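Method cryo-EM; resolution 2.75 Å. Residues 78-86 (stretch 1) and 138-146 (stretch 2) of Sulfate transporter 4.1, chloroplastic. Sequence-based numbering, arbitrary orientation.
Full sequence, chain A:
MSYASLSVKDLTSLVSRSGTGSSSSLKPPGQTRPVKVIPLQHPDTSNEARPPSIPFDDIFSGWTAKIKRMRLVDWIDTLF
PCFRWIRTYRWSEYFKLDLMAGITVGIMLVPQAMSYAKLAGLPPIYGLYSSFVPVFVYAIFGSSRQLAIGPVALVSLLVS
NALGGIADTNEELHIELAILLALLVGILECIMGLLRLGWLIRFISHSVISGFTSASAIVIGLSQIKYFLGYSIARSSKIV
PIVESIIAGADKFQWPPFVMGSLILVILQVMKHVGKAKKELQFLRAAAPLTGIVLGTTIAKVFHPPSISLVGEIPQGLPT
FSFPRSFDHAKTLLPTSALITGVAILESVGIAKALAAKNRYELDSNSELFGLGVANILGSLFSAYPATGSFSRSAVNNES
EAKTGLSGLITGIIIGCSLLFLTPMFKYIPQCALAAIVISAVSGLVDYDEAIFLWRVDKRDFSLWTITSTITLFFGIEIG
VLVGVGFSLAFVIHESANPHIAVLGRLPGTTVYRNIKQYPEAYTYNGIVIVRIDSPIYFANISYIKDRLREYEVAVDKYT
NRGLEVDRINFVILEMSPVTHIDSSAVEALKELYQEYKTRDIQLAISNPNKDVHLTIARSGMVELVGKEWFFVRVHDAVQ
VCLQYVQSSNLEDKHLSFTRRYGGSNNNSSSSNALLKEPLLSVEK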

# COMPACT_ATOMS: atom_id res chain seq x y z
N THR A 78 4.87 -27.11 -22.85
CA THR A 78 5.27 -25.86 -22.21
C THR A 78 4.75 -24.65 -22.99
O THR A 78 4.22 -23.70 -22.40
CB THR A 78 6.79 -25.80 -22.08
OG1 THR A 78 7.25 -26.93 -21.33
CG2 THR A 78 7.22 -24.52 -21.39
N LEU A 79 4.90 -24.67 -24.31
CA LEU A 79 4.50 -23.51 -25.10
C LEU A 79 3.00 -23.47 -25.38
O LEU A 79 2.42 -22.39 -25.48
CB LEU A 79 5.28 -23.47 -26.42
CG LEU A 79 6.72 -22.99 -26.34
CD1 LEU A 79 7.25 -22.67 -27.72
CD2 LEU A 79 6.84 -21.78 -25.43
N PHE A 80 2.36 -24.64 -25.51
CA PHE A 80 0.95 -24.72 -25.90
C PHE A 80 0.18 -25.44 -24.80
O PHE A 80 0.09 -26.68 -24.81
CB PHE A 80 0.80 -25.45 -27.23
CG PHE A 80 1.44 -24.74 -28.39
CD1 PHE A 80 1.48 -23.36 -28.43
CD2 PHE A 80 1.99 -25.45 -29.43
CE1 PHE A 80 2.06 -22.70 -29.50
CE2 PHE A 80 2.58 -24.80 -30.50
CZ PHE A 80 2.62 -23.43 -30.53
N PRO A 81 -0.40 -24.71 -23.85
CA PRO A 81 -1.19 -25.37 -22.80
C PRO A 81 -2.44 -26.06 -23.31
O PRO A 81 -3.00 -26.89 -22.58
CB PRO A 81 -1.53 -24.22 -21.84
CG PRO A 81 -1.38 -22.98 -22.65
CD PRO A 81 -0.29 -23.26 -23.64
N CYS A 82 -2.89 -25.75 -24.53
CA CYS A 82 -4.09 -26.38 -25.06
C CYS A 82 -3.96 -27.89 -25.10
O CYS A 82 -4.93 -28.62 -24.83
CB CYS A 82 -4.39 -25.84 -26.46
SG CYS A 82 -3.14 -26.25 -27.69
N PHE A 83 -2.76 -28.39 -25.40
CA PHE A 83 -2.54 -29.83 -25.47
C PHE A 83 -2.84 -30.52 -24.14
O PHE A 83 -3.08 -31.73 -24.13
CB PHE A 83 -1.11 -30.13 -25.91
CG PHE A 83 -0.88 -29.90 -27.38
CD1 PHE A 83 -1.20 -30.88 -28.30
CD2 PHE A 83 -0.35 -28.71 -27.83
CE1 PHE A 83 -0.99 -30.68 -29.65
CE2 PHE A 83 -0.14 -28.50 -29.18
CZ PHE A 83 -0.46 -29.48 -30.09
N ARG A 84 -2.84 -29.77 -23.03
CA ARG A 84 -3.21 -30.36 -21.75
C ARG A 84 -4.57 -31.02 -21.80
O ARG A 84 -4.82 -32.00 -21.08
CB ARG A 84 -3.17 -29.30 -20.65
CG ARG A 84 -1.79 -29.01 -20.10
CD ARG A 84 -1.85 -27.92 -19.04
NE ARG A 84 -2.72 -28.30 -17.93
CZ ARG A 84 -3.27 -27.44 -17.08
NH1 ARG A 84 -3.06 -26.14 -17.19
NH2 ARG A 84 -4.05 -27.90 -16.11
N TRP A 85 -5.48 -30.52 -22.64
CA TRP A 85 -6.76 -31.19 -22.84
C TRP A 85 -6.85 -31.92 -24.17
O TRP A 85 -7.83 -32.64 -24.40
CB TRP A 85 -7.92 -30.20 -22.72
CG TRP A 85 -7.78 -28.94 -23.52
CD1 TRP A 85 -7.33 -27.74 -23.08
CD2 TRP A 85 -8.09 -28.77 -24.91
NE1 TRP A 85 -7.34 -26.82 -24.10
CE2 TRP A 85 -7.80 -27.43 -25.24
CE3 TRP A 85 -8.59 -29.61 -25.91
CZ2 TRP A 85 -7.99 -26.91 -26.52
CZ3 TRP A 85 -8.77 -29.10 -27.18
CH2 TRP A 85 -8.47 -27.76 -27.47
N ILE A 86 -5.86 -31.77 -25.05
CA ILE A 86 -5.89 -32.51 -26.31
C ILE A 86 -5.54 -33.97 -26.09
O ILE A 86 -6.19 -34.87 -26.64
CB ILE A 86 -4.95 -31.85 -27.34
CG1 ILE A 86 -5.49 -30.48 -27.75
CG2 ILE A 86 -4.79 -32.74 -28.56
CD1 ILE A 86 -4.58 -29.72 -28.69
N TYR A 138 -6.78 -17.62 -27.57
CA TYR A 138 -6.92 -18.05 -26.19
C TYR A 138 -7.05 -19.56 -26.10
O TYR A 138 -6.41 -20.20 -25.25
CB TYR A 138 -8.12 -17.37 -25.53
CG TYR A 138 -8.25 -17.71 -24.07
CD1 TYR A 138 -7.47 -17.07 -23.13
CD2 TYR A 138 -9.14 -18.67 -23.64
CE1 TYR A 138 -7.58 -17.37 -21.79
CE2 TYR A 138 -9.26 -18.99 -22.30
CZ TYR A 138 -8.47 -18.33 -21.38
OH TYR A 138 -8.58 -18.63 -20.05
N ALA A 139 -7.84 -20.16 -26.99
CA ALA A 139 -8.01 -21.60 -26.99
C ALA A 139 -6.69 -22.33 -27.18
O ALA A 139 -6.59 -23.51 -26.81
CB ALA A 139 -9.00 -22.02 -28.07
N ILE A 140 -5.68 -21.66 -27.73
CA ILE A 140 -4.36 -22.27 -27.85
C ILE A 140 -3.48 -21.93 -26.65
O ILE A 140 -2.67 -22.76 -26.23
CB ILE A 140 -3.69 -21.84 -29.16
CG1 ILE A 140 -4.58 -22.20 -30.35
CG2 ILE A 140 -2.33 -22.49 -29.31
CD1 ILE A 140 -4.08 -21.65 -31.67
N PHE A 141 -3.64 -20.75 -26.06
CA PHE A 141 -2.73 -20.28 -25.02
C PHE A 141 -3.41 -20.08 -23.67
O PHE A 141 -2.78 -19.56 -22.75
CB PHE A 141 -2.07 -18.97 -25.46
CG PHE A 141 -1.14 -19.13 -26.63
CD1 PHE A 141 0.09 -19.73 -26.47
CD2 PHE A 141 -1.50 -18.67 -27.88
CE1 PHE A 141 0.95 -19.88 -27.54
CE2 PHE A 141 -0.65 -18.81 -28.96
CZ PHE A 141 0.57 -19.42 -28.79
N GLY A 142 -4.67 -20.48 -23.53
CA GLY A 142 -5.39 -20.30 -22.29
C GLY A 142 -5.40 -21.56 -21.44
O GLY A 142 -5.51 -22.67 -21.95
N SER A 143 -5.30 -21.36 -20.13
CA SER A 143 -5.31 -22.48 -19.19
C SER A 143 -6.71 -22.94 -18.83
O SER A 143 -6.92 -24.13 -18.59
CB SER A 143 -4.55 -22.10 -17.92
OG SER A 143 -3.18 -21.89 -18.19
N SER A 144 -7.68 -22.02 -18.78
CA SER A 144 -9.04 -22.39 -18.42
C SER A 144 -9.72 -23.12 -19.57
O SER A 144 -9.47 -22.83 -20.74
CB SER A 144 -9.84 -21.14 -18.04
OG SER A 144 -11.09 -21.50 -17.49
N ARG A 145 -10.57 -24.08 -19.22
CA ARG A 145 -11.29 -24.86 -20.22
C ARG A 145 -12.75 -24.45 -20.37
O ARG A 145 -13.41 -24.92 -21.30
CB ARG A 145 -11.21 -26.35 -19.87
CG ARG A 145 -9.80 -26.89 -19.80
CD ARG A 145 -9.77 -28.32 -19.32
NE ARG A 145 -8.41 -28.77 -19.03
CZ ARG A 145 -8.11 -29.93 -18.45
NH1 ARG A 145 -9.05 -30.78 -18.08
NH2 ARG A 145 -6.84 -30.23 -18.24
N GLN A 146 -13.27 -23.60 -19.48
CA GLN A 146 -14.63 -23.11 -19.59
C GLN A 146 -14.73 -21.60 -19.73
O GLN A 146 -15.84 -21.10 -19.98
CB GLN A 146 -15.47 -23.54 -18.38
CG GLN A 146 -15.85 -25.01 -18.32
CD GLN A 146 -14.67 -25.92 -18.06
OE1 GLN A 146 -14.34 -26.79 -18.87
NE2 GLN A 146 -14.02 -25.73 -16.92

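Where a helix ends, its last carbonyls lose their partners along the chain, and a neighbouring segment can pack against them; this contact in sulfate transporter 4.1 is a compact example. The helix entering at Tyr138 runs to Phe141, and the segment around Pro81 and Cys82 packs against its end. Cys82 N donates a weak hydrogen bond to Ile140 O (3.4 Å, 142°), while Cys82 CB lies 3.2 Å from Ala139 O. With chi1 at p (65°), Cys82 places SG 4.2 Å from Ile140 CG2.

The aromatic side chains show how rotamers can bring remote atoms into a contact. Phe141 directs its CA-to-CB bond away from the first stretch and Phe80 directs its own sideways, yet both, with chi1 at m, bring their rings together: Phe80 CE1 and Phe141 CE1 are 3.6 Å apart, the planes inclined at 63°. Leu79 O approaches the edge of the Phe141 ring, 3.6 Å from CE1.

Arg145 solves a similar problem by extension. From m at chi1, its remaining torsions are all near 180°, carrying the guanidinium back so that one face covers Trp85 CB, 4.0 Å from Arg145 NE. Its charge is not paired here: Arg84 NH2 lies 4.2 Å from Arg145 NH2, a like-charge approach, although Arg84 NH2 is hydrogen-bonded elsewhere in the structure.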